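Local atomic coordinates of VP5 (Halorubrum pleomorphic virus 2, PDB entry 6QGI), a protein that probably serves as the envelope fusion protein that merges the membrane of this pleomorphic virus with that of its haloarchaeal host cell. Residues S53-T58 with N118-E123; V60-I65 with T436-G441; S111-T116 with K229-E234; P315-L320 with E491-S496; A323-L328 with T338-V343. One frame throughout, in Å; residues are numbered along the deposited sequence.

Interaction 1. Residues S53-T58 with N118-E123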
# COMPACT_ATOMS: atom_id res chain seq x y z
N SER A 53 -8.05 -3.46 -2.94
CA SER A 53 -6.70 -3.90 -2.65
C SER A 53 -5.67 -2.90 -3.18
O SER A 53 -4.78 -2.53 -2.41
CB SER A 53 -6.43 -5.29 -3.21
OG SER A 53 -5.25 -5.82 -2.64
N THR A 54 -5.79 -2.43 -4.44
CA THR A 54 -4.85 -1.46 -5.04
C THR A 54 -5.00 -0.07 -4.39
O THR A 54 -4.00 0.65 -4.29
CB THR A 54 -4.98 -1.37 -6.57
OG1 THR A 54 -6.28 -0.91 -6.93
CG2 THR A 54 -4.65 -2.69 -7.28
N ASN A 55 -6.21 0.31 -3.93
CA ASN A 55 -6.43 1.59 -3.24
C ASN A 55 -5.84 1.54 -1.84
O ASN A 55 -5.36 2.56 -1.34
CB ASN A 55 -7.91 1.96 -3.18
CG ASN A 55 -8.52 2.40 -4.49
OD1 ASN A 55 -7.85 2.61 -5.49
ND2 ASN A 55 -9.84 2.54 -4.50
N ALA A 56 -5.88 0.35 -1.21
CA ALA A 56 -5.32 0.10 0.12
C ALA A 56 -3.80 0.01 0.04
O ALA A 56 -3.11 0.62 0.86
CB ALA A 56 -5.89 -1.19 0.70
N SER A 57 -3.27 -0.69 -0.99
CA SER A 57 -1.84 -0.87 -1.21
C SER A 57 -1.12 0.45 -1.39
O SER A 57 0.05 0.57 -1.02
CB SER A 57 -1.58 -1.75 -2.43
OG SER A 57 -2.18 -3.02 -2.29
N THR A 58 -1.81 1.44 -1.97
CA THR A 58 -1.20 2.73 -2.24
C THR A 58 -1.64 3.81 -1.26
O THR A 58 -0.78 4.37 -0.59
CB THR A 58 -1.47 3.17 -3.70
OG1 THR A 58 -2.88 3.22 -3.93
CG2 THR A 58 -0.79 2.27 -4.73
N ASN A 118 -10.55 8.90 -8.61
CA ASN A 118 -11.20 9.12 -9.91
C ASN A 118 -11.28 7.84 -10.73
O ASN A 118 -12.36 7.53 -11.25
CB ASN A 118 -10.49 10.22 -10.69
CG ASN A 118 -10.75 11.60 -10.14
OD1 ASN A 118 -11.56 11.78 -9.22
ND2 ASN A 118 -10.07 12.59 -10.68
N GLU A 119 -10.19 7.04 -10.78
CA GLU A 119 -10.15 5.76 -11.49
C GLU A 119 -11.12 4.76 -10.87
O GLU A 119 -11.69 3.94 -11.60
CB GLU A 119 -8.73 5.17 -11.53
CG GLU A 119 -8.45 4.37 -12.79
CD GLU A 119 -8.66 5.07 -14.12
OE1 GLU A 119 -8.38 6.29 -14.21
OE2 GLU A 119 -9.10 4.40 -15.09
N SER A 120 -11.32 4.83 -9.55
CA SER A 120 -12.25 3.96 -8.83
C SER A 120 -13.71 4.32 -9.16
O SER A 120 -14.51 3.41 -9.41
CB SER A 120 -12.02 4.06 -7.32
OG SER A 120 -10.66 4.00 -6.93
N VAL A 121 -14.05 5.63 -9.19
CA VAL A 121 -15.40 6.15 -9.50
C VAL A 121 -15.71 5.88 -10.98
O VAL A 121 -16.83 5.44 -11.29
CB VAL A 121 -15.58 7.65 -9.12
CG1 VAL A 121 -16.96 8.17 -9.50
CG2 VAL A 121 -15.32 7.88 -7.63
N ALA A 122 -14.73 6.11 -11.89
CA ALA A 122 -14.86 5.86 -13.33
C ALA A 122 -15.17 4.38 -13.61
O ALA A 122 -16.06 4.07 -14.41
CB ALA A 122 -13.59 6.28 -14.05
N GLU A 123 -14.44 3.48 -12.92
CA GLU A 123 -14.60 2.03 -13.00
C GLU A 123 -15.96 1.62 -12.46
O GLU A 123 -16.60 0.74 -13.03
CB GLU A 123 -13.48 1.34 -12.22
CG GLU A 123 -13.38 -0.15 -12.41
CD GLU A 123 -12.30 -0.76 -11.53
OE1 GLU A 123 -11.39 -1.41 -12.08
OE2 GLU A 123 -12.37 -0.57 -10.30
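Asn55 and Ser120 carry the entire contact, facing each other from two helices whose CA atoms come no nearer than 8.4 Å at this pair. The tight part is a single hydrogen bond: Asn55 ND2 donates to Ser120 OG over 3.0 Å with an N-H...O angle of 156°. Ser120 OG lies only 13° out of the Asn55 amide plane, as expected for a well-directed N-H. The first torsion explains the reach on each side: Asn55 CG sits beside its own backbone N (chi1 -72°), and Ser120 OG takes the same position on its helix, which points both polar ends into the gap. Ser120 OG is also bonded to Thr116 O one turn earlier in its own helix. The hydroxyl can thus give its proton to that carbonyl while accepting from Asn55, which would fix its rotation. Both residues are buried, and the side chain of Thr116 packs against Asn55.

Between these two segments nothing else touches, and the summed buried surface is only 65 Å². Within helix 37-60 the hydroxyls of the partly exposed Ser57 and Thr58 turn back on their own backbone, Thr58 still touching Thr116. Ser57 OG donates to Ser53 O at 2.6 Å from well above the carbonyl plane, while Thr58 OG1 reaches Thr54 O at 2.8 Å within that plane. Beside the contact, Glu123 forms a salt bridge with Arg51, a second polar tie to helix 37-60. The arrangement is a buried polar bridge between two long helices, 37-60 and 91-133, of the N-terminal envelope-protein region.

Interaction 2. Residues V60-I65 with T436-G441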
# COMPACT_ATOMS: atom_id res chain seq x y z
N VAL A 60 -5.09 4.00 1.07
CA VAL A 60 -5.90 3.71 2.25
C VAL A 60 -5.09 3.08 3.39
O VAL A 60 -5.27 3.50 4.53
CB VAL A 60 -7.16 2.86 1.90
CG1 VAL A 60 -8.07 2.66 3.11
CG2 VAL A 60 -7.95 3.52 0.76
N ASP A 61 -4.20 2.11 3.11
CA ASP A 61 -3.44 1.45 4.19
C ASP A 61 -2.21 2.23 4.65
O ASP A 61 -1.62 1.86 5.66
CB ASP A 61 -3.04 0.02 3.77
CG ASP A 61 -4.13 -1.03 3.95
OD1 ASP A 61 -5.28 -0.64 4.27
OD2 ASP A 61 -3.83 -2.24 3.79
N ASN A 62 -1.84 3.31 3.95
CA ASN A 62 -0.64 4.08 4.30
C ASN A 62 -0.96 5.56 4.54
O ASN A 62 -0.58 6.42 3.76
CB ASN A 62 0.44 3.92 3.21
CG ASN A 62 0.56 2.52 2.64
OD1 ASN A 62 0.74 1.55 3.36
ND2 ASN A 62 0.44 2.39 1.33
N GLN A 63 -1.66 5.85 5.65
CA GLN A 63 -2.03 7.22 6.03
C GLN A 63 -0.95 7.85 6.89
O GLN A 63 -0.93 9.07 7.06
CB GLN A 63 -3.37 7.25 6.79
CG GLN A 63 -4.38 6.16 6.40
CD GLN A 63 -4.22 4.88 7.17
OE1 GLN A 63 -3.16 4.57 7.74
NE2 GLN A 63 -5.29 4.09 7.22
N ASN A 64 -0.05 7.01 7.44
CA ASN A 64 1.01 7.42 8.35
C ASN A 64 2.34 7.73 7.66
O ASN A 64 3.34 7.94 8.35
CB ASN A 64 1.20 6.36 9.43
CG ASN A 64 0.01 6.21 10.34
OD1 ASN A 64 -0.56 7.19 10.83
ND2 ASN A 64 -0.39 4.97 10.58
N ILE A 65 2.35 7.79 6.32
CA ILE A 65 3.55 8.12 5.53
C ILE A 65 3.54 9.63 5.19
O ILE A 65 4.51 10.12 4.61
CB ILE A 65 3.70 7.23 4.25
CG1 ILE A 65 2.49 7.38 3.29
CG2 ILE A 65 3.99 5.76 4.61
CD1 ILE A 65 2.73 7.10 1.89
N THR A 436 8.04 -5.02 -0.42
CA THR A 436 7.68 -4.43 0.87
C THR A 436 6.19 -4.67 1.09
O THR A 436 5.37 -4.33 0.23
CB THR A 436 8.04 -2.94 0.93
OG1 THR A 436 9.44 -2.80 0.71
CG2 THR A 436 7.66 -2.30 2.27
N ILE A 437 5.86 -5.28 2.23
CA ILE A 437 4.50 -5.61 2.62
C ILE A 437 4.16 -4.89 3.93
O ILE A 437 5.05 -4.60 4.72
CB ILE A 437 4.29 -7.15 2.74
CG1 ILE A 437 5.22 -7.80 3.80
CG2 ILE A 437 4.45 -7.83 1.37
CD1 ILE A 437 4.81 -9.14 4.32
N GLN A 438 2.87 -4.59 4.16
CA GLN A 438 2.44 -3.98 5.41
C GLN A 438 1.84 -5.08 6.27
O GLN A 438 0.86 -5.70 5.85
CB GLN A 438 1.46 -2.82 5.19
CG GLN A 438 1.06 -2.13 6.50
CD GLN A 438 0.07 -1.01 6.33
OE1 GLN A 438 0.28 -0.09 5.54
NE2 GLN A 438 -1.01 -1.05 7.08
N LEU A 439 2.43 -5.34 7.44
CA LEU A 439 1.96 -6.39 8.35
C LEU A 439 0.70 -5.94 9.07
O LEU A 439 0.72 -4.92 9.76
CB LEU A 439 3.06 -6.78 9.35
CG LEU A 439 4.40 -7.21 8.74
CD1 LEU A 439 5.47 -7.33 9.79
CD2 LEU A 439 4.28 -8.52 7.98
N GLN A 440 -0.41 -6.67 8.87
CA GLN A 440 -1.72 -6.39 9.46
C GLN A 440 -2.01 -7.38 10.58
O GLN A 440 -2.44 -6.98 11.67
CB GLN A 440 -2.83 -6.48 8.39
CG GLN A 440 -2.47 -5.95 7.00
CD GLN A 440 -2.48 -4.45 6.89
OE1 GLN A 440 -2.78 -3.71 7.85
NE2 GLN A 440 -2.16 -3.95 5.71
N GLY A 441 -1.75 -8.65 10.29
CA GLY A 441 -1.95 -9.75 11.22
C GLY A 441 -0.76 -9.99 12.12
O GLY A 441 0.36 -9.58 11.80
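The extended side chain of Gln438 reaches from its strand to the backbone of Asp61, with CG anti to the strand nitrogen (chi1 -177°) and the chain straight beyond it. As modelled, its amide gives a weak hydrogen bond, Gln438 NE2 to Asp61 O, 3.3 Å long and bent to 129°. In the same model Gln438 OE1 lies 2.7 Å from Asp61 O and 2.8 Å from Asn62 OD1. Two such approaches between acceptors make the orientation of this amide doubtful, and the weak bond is as uncertain as that orientation.

The side chains of Asn62 and Gln438 lie antiparallel to one another, with amide planes 63° apart. The stronger polar partner of Asn62 OD1 is the hydroxyl of Tyr344, while Asn62 ND2 bonds back to the carbonyls of Ser57 and Thr58 at the end of helix 37-60. Asp61 meets Gln440 aslant, carboxylate and amide planes well inclined, with Asp61 OD2 3.1 Å from Gln440 NE2.

This polar side-chain contact joins the loop after helix 37-60 to Gln438 of strand 434-439 and to Gln440 just beyond its end; the strand runs antiparallel between strands 11-13 and 343-355.

Interaction 3. Residues S111-T116 with K229-E234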
# COMPACT_ATOMS: atom_id res chain seq x y z
N SER A 111 -2.79 15.23 -6.61
CA SER A 111 -3.22 14.72 -7.91
C SER A 111 -3.20 13.21 -7.94
O SER A 111 -4.17 12.62 -8.39
CB SER A 111 -2.34 15.26 -9.04
OG SER A 111 -2.40 16.68 -9.06
N ASN A 112 -2.13 12.58 -7.43
CA ASN A 112 -2.01 11.12 -7.40
C ASN A 112 -3.10 10.49 -6.55
O ASN A 112 -3.70 9.50 -6.97
CB ASN A 112 -0.64 10.69 -6.88
CG ASN A 112 0.48 10.91 -7.86
OD1 ASN A 112 0.32 10.85 -9.09
ND2 ASN A 112 1.66 11.19 -7.33
N PHE A 113 -3.38 11.10 -5.38
CA PHE A 113 -4.39 10.67 -4.43
C PHE A 113 -5.80 10.78 -5.04
O PHE A 113 -6.63 9.89 -4.84
CB PHE A 113 -4.28 11.50 -3.14
CG PHE A 113 -5.33 11.26 -2.09
CD1 PHE A 113 -5.22 10.21 -1.20
CD2 PHE A 113 -6.40 12.14 -1.94
CE1 PHE A 113 -6.20 9.99 -0.22
CE2 PHE A 113 -7.37 11.92 -0.97
CZ PHE A 113 -7.26 10.86 -0.11
N LEU A 114 -6.08 11.88 -5.76
CA LEU A 114 -7.39 12.11 -6.35
C LEU A 114 -7.59 11.33 -7.65
O LEU A 114 -8.73 10.95 -7.93
CB LEU A 114 -7.66 13.61 -6.57
CG LEU A 114 -7.72 14.44 -5.28
CD1 LEU A 114 -7.73 15.92 -5.56
CD2 LEU A 114 -8.86 13.99 -4.37
N LYS A 115 -6.51 11.04 -8.40
CA LYS A 115 -6.57 10.24 -9.62
C LYS A 115 -6.92 8.78 -9.28
O LYS A 115 -7.65 8.13 -10.03
CB LYS A 115 -5.25 10.30 -10.40
CG LYS A 115 -5.12 11.48 -11.33
CD LYS A 115 -3.75 11.50 -12.01
CE LYS A 115 -3.42 12.87 -12.55
NZ LYS A 115 -4.29 13.25 -13.70
N THR A 116 -6.40 8.29 -8.13
CA THR A 116 -6.65 6.95 -7.59
C THR A 116 -8.14 6.81 -7.27
O THR A 116 -8.72 5.76 -7.57
CB THR A 116 -5.77 6.70 -6.36
OG1 THR A 116 -4.41 6.95 -6.70
CG2 THR A 116 -5.90 5.28 -5.81
N LYS A 229 -11.25 10.59 3.69
CA LYS A 229 -11.35 11.89 4.38
C LYS A 229 -10.21 12.09 5.41
O LYS A 229 -9.61 13.16 5.38
CB LYS A 229 -12.73 12.09 5.03
CG LYS A 229 -12.90 13.39 5.81
CD LYS A 229 -12.78 14.62 4.94
CE LYS A 229 -13.20 15.87 5.67
NZ LYS A 229 -12.73 17.09 4.97
N PRO A 230 -9.86 11.12 6.31
CA PRO A 230 -8.74 11.37 7.24
C PRO A 230 -7.41 11.58 6.52
O PRO A 230 -6.62 12.40 6.98
CB PRO A 230 -8.70 10.10 8.11
CG PRO A 230 -10.04 9.48 7.95
CD PRO A 230 -10.42 9.77 6.54
N ILE A 231 -7.16 10.85 5.40
CA ILE A 231 -5.92 10.97 4.61
C ILE A 231 -5.87 12.36 3.95
O ILE A 231 -4.82 13.01 4.02
CB ILE A 231 -5.72 9.83 3.58
CG1 ILE A 231 -5.81 8.46 4.26
CG2 ILE A 231 -4.38 9.98 2.84
CD1 ILE A 231 -6.11 7.32 3.36
N TYR A 232 -7.00 12.83 3.35
CA TYR A 232 -7.09 14.16 2.73
C TYR A 232 -6.83 15.26 3.76
O TYR A 232 -6.05 16.17 3.48
CB TYR A 232 -8.46 14.39 2.03
CG TYR A 232 -8.71 15.85 1.70
CD1 TYR A 232 -8.07 16.45 0.62
CD2 TYR A 232 -9.48 16.65 2.54
CE1 TYR A 232 -8.22 17.81 0.36
CE2 TYR A 232 -9.64 18.02 2.29
CZ TYR A 232 -9.01 18.59 1.19
OH TYR A 232 -9.16 19.94 0.93
N ASP A 233 -7.52 15.21 4.92
CA ASP A 233 -7.43 16.17 6.02
C ASP A 233 -6.01 16.30 6.55
O ASP A 233 -5.56 17.42 6.75
CB ASP A 233 -8.38 15.80 7.18
CG ASP A 233 -9.85 16.09 6.94
OD1 ASP A 233 -10.16 16.82 5.97
OD2 ASP A 233 -10.69 15.61 7.73
N GLU A 234 -5.31 15.16 6.75
CA GLU A 234 -3.92 15.11 7.21
C GLU A 234 -3.00 15.69 6.13
O GLU A 234 -2.07 16.43 6.47
CB GLU A 234 -3.51 13.67 7.58
CG GLU A 234 -2.25 13.58 8.43
CD GLU A 234 -1.85 12.18 8.88
OE1 GLU A 234 -2.73 11.42 9.34
OE2 GLU A 234 -0.64 11.86 8.80
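Phe113 loses the most surface here, 76 Å², because its ring projects toward the backbone of helix 225-253. The torsion accounts for this: with CG anti to the backbone nitrogen (chi1 175°) the ring is carried across to that helix. Its far end, CE1, CZ and CE2, then spans the step between two successive residues of the opposing helix. On one side Phe113 CE1 touches Ile231 CG2 at 3.6 Å; on the other, Phe113 CE2 lies 4.0 Å from Tyr232 CB. Between them Phe113 CZ comes within 4.0 Å of Tyr232 N.

Ile231, covered over 30 Å², offers its CG2 methyl branch and CB. Tyr232, covered over 33 Å², contributes only the root of its side chain, which runs at about a right angle to that of Phe113 and carries the phenol away. Trp228 meets the Phe113 ring with planes at about 50°, and Ile59 of helix 37-60 packs on both Phe113 and Ile231, so a third helix joins the cluster.

No hydrogen bond or salt bridge joins the two segments, which implies that the contact between them rests on apolar packing.

Interaction 4. Residues P315-L320 with E491-S496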
# COMPACT_ATOMS: atom_id res chain seq x y z
N PRO A 315 11.97 -14.31 5.88
CA PRO A 315 13.10 -13.50 6.38
C PRO A 315 13.14 -12.10 5.75
O PRO A 315 13.05 -11.97 4.53
CB PRO A 315 14.32 -14.33 5.99
CG PRO A 315 13.85 -15.24 4.86
CD PRO A 315 12.36 -15.10 4.70
N GLY A 316 13.30 -11.07 6.57
CA GLY A 316 13.37 -9.71 6.06
C GLY A 316 13.64 -8.62 7.08
O GLY A 316 13.79 -8.89 8.28
N THR A 317 13.70 -7.38 6.59
CA THR A 317 13.97 -6.19 7.41
C THR A 317 12.69 -5.41 7.69
O THR A 317 11.76 -5.41 6.87
CB THR A 317 15.02 -5.30 6.73
OG1 THR A 317 14.68 -5.12 5.36
CG2 THR A 317 16.44 -5.86 6.85
N PHE A 318 12.66 -4.74 8.86
CA PHE A 318 11.54 -3.96 9.34
C PHE A 318 11.68 -2.46 9.10
O PHE A 318 12.78 -1.89 9.10
CB PHE A 318 11.34 -4.16 10.85
CG PHE A 318 10.70 -5.45 11.27
CD1 PHE A 318 9.33 -5.65 11.13
CD2 PHE A 318 11.44 -6.45 11.88
CE1 PHE A 318 8.73 -6.83 11.56
CE2 PHE A 318 10.84 -7.63 12.31
CZ PHE A 318 9.49 -7.81 12.15
N ALA A 319 10.51 -1.83 8.93
CA ALA A 319 10.31 -0.40 8.79
C ALA A 319 9.11 -0.04 9.65
O ALA A 319 8.10 -0.75 9.62
CB ALA A 319 10.08 -0.03 7.34
N LEU A 320 9.26 0.98 10.49
CA LEU A 320 8.17 1.42 11.36
C LEU A 320 7.87 2.87 11.10
O LEU A 320 8.81 3.67 11.07
CB LEU A 320 8.55 1.22 12.84
CG LEU A 320 8.69 -0.20 13.41
CD1 LEU A 320 8.88 -0.13 14.89
CD2 LEU A 320 7.45 -1.02 13.20
N GLU A 491 22.53 2.12 -0.08
CA GLU A 491 23.64 1.18 -0.30
C GLU A 491 23.43 -0.12 0.50
O GLU A 491 23.66 -1.20 -0.05
CB GLU A 491 24.99 1.82 0.05
CG GLU A 491 25.51 2.76 -1.03
CD GLU A 491 26.79 3.51 -0.71
OE1 GLU A 491 27.08 3.74 0.49
OE2 GLU A 491 27.50 3.90 -1.67
N LYS A 492 22.95 -0.02 1.76
CA LYS A 492 22.67 -1.15 2.65
C LYS A 492 21.65 -2.11 2.02
O LYS A 492 21.85 -3.32 2.05
CB LYS A 492 22.16 -0.68 4.02
CG LYS A 492 23.25 -0.17 4.95
CD LYS A 492 22.67 0.52 6.18
CE LYS A 492 23.71 1.25 6.99
NZ LYS A 492 23.14 1.75 8.27
N TYR A 493 20.56 -1.55 1.44
CA TYR A 493 19.51 -2.34 0.80
C TYR A 493 19.95 -2.86 -0.56
O TYR A 493 19.57 -3.98 -0.92
CB TYR A 493 18.20 -1.55 0.68
CG TYR A 493 17.36 -1.64 1.93
CD1 TYR A 493 16.59 -2.77 2.20
CD2 TYR A 493 17.37 -0.62 2.88
CE1 TYR A 493 15.84 -2.88 3.37
CE2 TYR A 493 16.60 -0.70 4.04
CZ TYR A 493 15.85 -1.84 4.28
OH TYR A 493 15.09 -1.96 5.42
N GLU A 494 20.77 -2.08 -1.29
CA GLU A 494 21.31 -2.45 -2.60
C GLU A 494 22.29 -3.62 -2.46
O GLU A 494 22.36 -4.46 -3.36
CB GLU A 494 21.99 -1.25 -3.28
CG GLU A 494 21.00 -0.28 -3.88
CD GLU A 494 21.50 0.50 -5.09
OE1 GLU A 494 21.74 -0.12 -6.15
OE2 GLU A 494 21.63 1.74 -4.98
N GLN A 495 23.02 -3.68 -1.33
CA GLN A 495 23.97 -4.76 -1.03
C GLN A 495 23.22 -6.05 -0.67
O GLN A 495 23.57 -7.11 -1.18
CB GLN A 495 24.90 -4.36 0.13
CG GLN A 495 26.08 -3.48 -0.30
CD GLN A 495 26.64 -2.63 0.83
OE1 GLN A 495 26.69 -3.04 2.00
NE2 GLN A 495 27.09 -1.43 0.50
N SER A 496 22.18 -5.94 0.18
CA SER A 496 21.36 -7.07 0.63
C SER A 496 20.51 -7.69 -0.50
O SER A 496 20.23 -8.89 -0.45
CB SER A 496 20.46 -6.66 1.79
OG SER A 496 19.47 -5.72 1.39
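The ring of Tyr493 meets Thr317 at its edge, with Thr317 OG1 lying near the ring plane; strand segment 315-320 lays nothing over either ring face. This is the packing of an alpha helix, 476-496, on one side of an antiparallel sheet, at strand 312-320. The alternation of the strand bears this out. Thr317 and Ala319 direct their CB atoms toward the helix, while Phe318 between them points away and meets Phe345 edge-to-face on the reverse side.

Thr317 OG1 and Tyr493 OH are hydrogen-bonded at 3.2 Å, and either hydroxyl could be the donor. The side chains come from opposite directions, yet the threonine oxygen does not sit straight beyond the phenol: it is equally close, 3.2 Å, to Tyr493 CE1, so it lies beside the C-O bond. Thr317 CB adds a contact of 3.6 Å to Tyr493 OH. Thr317 OG1 stands between its own nitrogen and carbonyl carbon (chi1 48°), and this position lets it also form a weak hydrogen bond with Thr346 O of the next strand.

Val297 and Ala299 of strand 297-299, together with Met283, pack on Tyr493 and bury its ring. The final helical turn is closed by a local bond, in which Ser496 OG donates to Tyr493 O at 2.9 Å, approaching at a C=O...O angle of 109° and tilted 34° from the carbonyl plane.

Interaction 5. Residues A323-L328 with T338-V343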
# COMPACT_ATOMS: atom_id res chain seq x y z
N ALA A 323 8.43 4.51 15.47
CA ALA A 323 9.43 3.68 16.17
C ALA A 323 9.08 3.47 17.65
O ALA A 323 9.77 2.72 18.34
CB ALA A 323 10.80 4.30 16.02
N SER A 324 7.99 4.13 18.14
CA SER A 324 7.43 4.04 19.50
C SER A 324 6.86 2.65 19.73
O SER A 324 6.84 2.17 20.86
CB SER A 324 6.35 5.10 19.69
OG SER A 324 5.81 5.07 21.00
N ASP A 325 6.41 2.00 18.65
CA ASP A 325 5.93 0.62 18.64
C ASP A 325 7.12 -0.29 18.92
O ASP A 325 7.00 -1.28 19.64
CB ASP A 325 5.28 0.29 17.29
CG ASP A 325 4.16 1.21 16.86
OD1 ASP A 325 3.70 2.02 17.70
OD2 ASP A 325 3.73 1.13 15.70
N GLY A 326 8.28 0.12 18.40
CA GLY A 326 9.54 -0.56 18.60
C GLY A 326 10.18 -0.21 19.94
O GLY A 326 9.65 0.60 20.70
N PRO A 327 11.34 -0.82 20.25
CA PRO A 327 12.08 -1.78 19.43
C PRO A 327 11.51 -3.20 19.50
O PRO A 327 11.27 -3.72 20.59
CB PRO A 327 13.50 -1.72 20.01
CG PRO A 327 13.30 -1.37 21.45
CD PRO A 327 12.05 -0.52 21.51
N LEU A 328 11.28 -3.79 18.33
CA LEU A 328 10.81 -5.17 18.18
C LEU A 328 11.90 -6.10 18.70
O LEU A 328 13.08 -5.82 18.51
CB LEU A 328 10.46 -5.45 16.71
CG LEU A 328 9.51 -4.45 16.03
CD1 LEU A 328 9.24 -4.84 14.61
CD2 LEU A 328 8.20 -4.33 16.80
N THR A 338 -2.44 -3.17 17.42
CA THR A 338 -2.29 -2.45 18.69
C THR A 338 -1.22 -1.36 18.55
O THR A 338 -1.05 -0.54 19.46
CB THR A 338 -1.93 -3.41 19.83
OG1 THR A 338 -0.65 -3.99 19.57
CG2 THR A 338 -2.99 -4.49 20.05
N PHE A 339 -0.51 -1.35 17.41
CA PHE A 339 0.55 -0.39 17.13
C PHE A 339 -0.02 0.97 16.74
O PHE A 339 -0.99 1.02 16.00
CB PHE A 339 1.49 -0.91 16.03
CG PHE A 339 2.29 -2.15 16.37
CD1 PHE A 339 2.41 -2.58 17.69
CD2 PHE A 339 2.95 -2.86 15.39
CE1 PHE A 339 3.13 -3.73 18.00
CE2 PHE A 339 3.67 -4.02 15.70
CZ PHE A 339 3.76 -4.44 17.00
N SER A 340 0.59 2.05 17.25
CA SER A 340 0.18 3.43 16.96
C SER A 340 0.36 3.77 15.47
O SER A 340 -0.46 4.48 14.90
CB SER A 340 0.98 4.42 17.81
OG SER A 340 0.84 4.17 19.20
N GLY A 341 1.44 3.25 14.88
CA GLY A 341 1.74 3.44 13.47
C GLY A 341 1.55 2.19 12.64
O GLY A 341 0.84 1.27 13.06
N ASP A 342 2.17 2.15 11.46
CA ASP A 342 2.11 1.03 10.52
C ASP A 342 3.45 0.30 10.45
O ASP A 342 4.51 0.92 10.54
CB ASP A 342 1.67 1.51 9.13
CG ASP A 342 0.23 2.00 9.06
OD1 ASP A 342 -0.67 1.27 9.52
OD2 ASP A 342 0.02 3.11 8.52
N VAL A 343 3.38 -1.04 10.31
CA VAL A 343 4.54 -1.93 10.22
C VAL A 343 4.78 -2.34 8.78
O VAL A 343 3.87 -2.88 8.15
CB VAL A 343 4.41 -3.20 11.11
CG1 VAL A 343 5.68 -4.05 11.05
CG2 VAL A 343 4.09 -2.83 12.53
O HOH W 1 4.98 2.06 13.31
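Asp325 grips two consecutive backbone amides of the opposing loop, one with each carboxylate oxygen. The straighter bond is Gly341 N to Asp325 OD2, 3.2 Å with an N-H...O angle of 153°, made to the syn lone pair. Ser340 N reaches Asp325 OD1 at 3.1 Å but at 136°, arriving from above the carboxylate plane. A carboxylate bridging two successive N-H groups in this way links loop 323-328 to the loop leading into strand 343-355. A water stands 2.9 Å from Asp325 OD2 and 3.0 Å from Asp342 O, placed to extend the network along the loop.

Phe339 packs beside the carboxylate. Its CB presses within 3.0 Å of Asp325 OD2, while Asp325 CB lies over one ring face in a CH-pi contact, 4.3 Å from the centroid and displaced toward the rim. Carboxylate and ring planes are inclined by 27°. Farther out, Leu328 CD2 approaches Phe339 CZ at 4.4 Å, and Val343 CG2 lies at the ring edge, in its plane.

The two loops flank strand 333-334, whose Tyr334 packs on both Phe339 and Leu328. Leu328 and Val343 also rest on Phe318 of strand 312-320, and Val343 opens strand 343-355 with backbone bonds to Leu439 of strand 434-439.

From the N terminus, helix 37-60 opens interaction 1, and the loop leaving it opens interaction 2. Helix 91-133 then opens interaction 3 and, a few residues later, closes interaction 1; helix 225-253 closes interaction 3. Interaction 1 thus crosses both 2 and 3, and these contacts knit the N-terminal helices together. Strand 312-320 next opens interaction 4, followed by interaction 5, a short loop closed at 338-343 and lying within the spans of both 2 and 4. Strand 434-439 closes interaction 2, whose long loop also contains interaction 3, and binds helices to strands. Helix 476-496 finally closes interaction 4, crossing 2 and fastening the C-terminal helix to the strands.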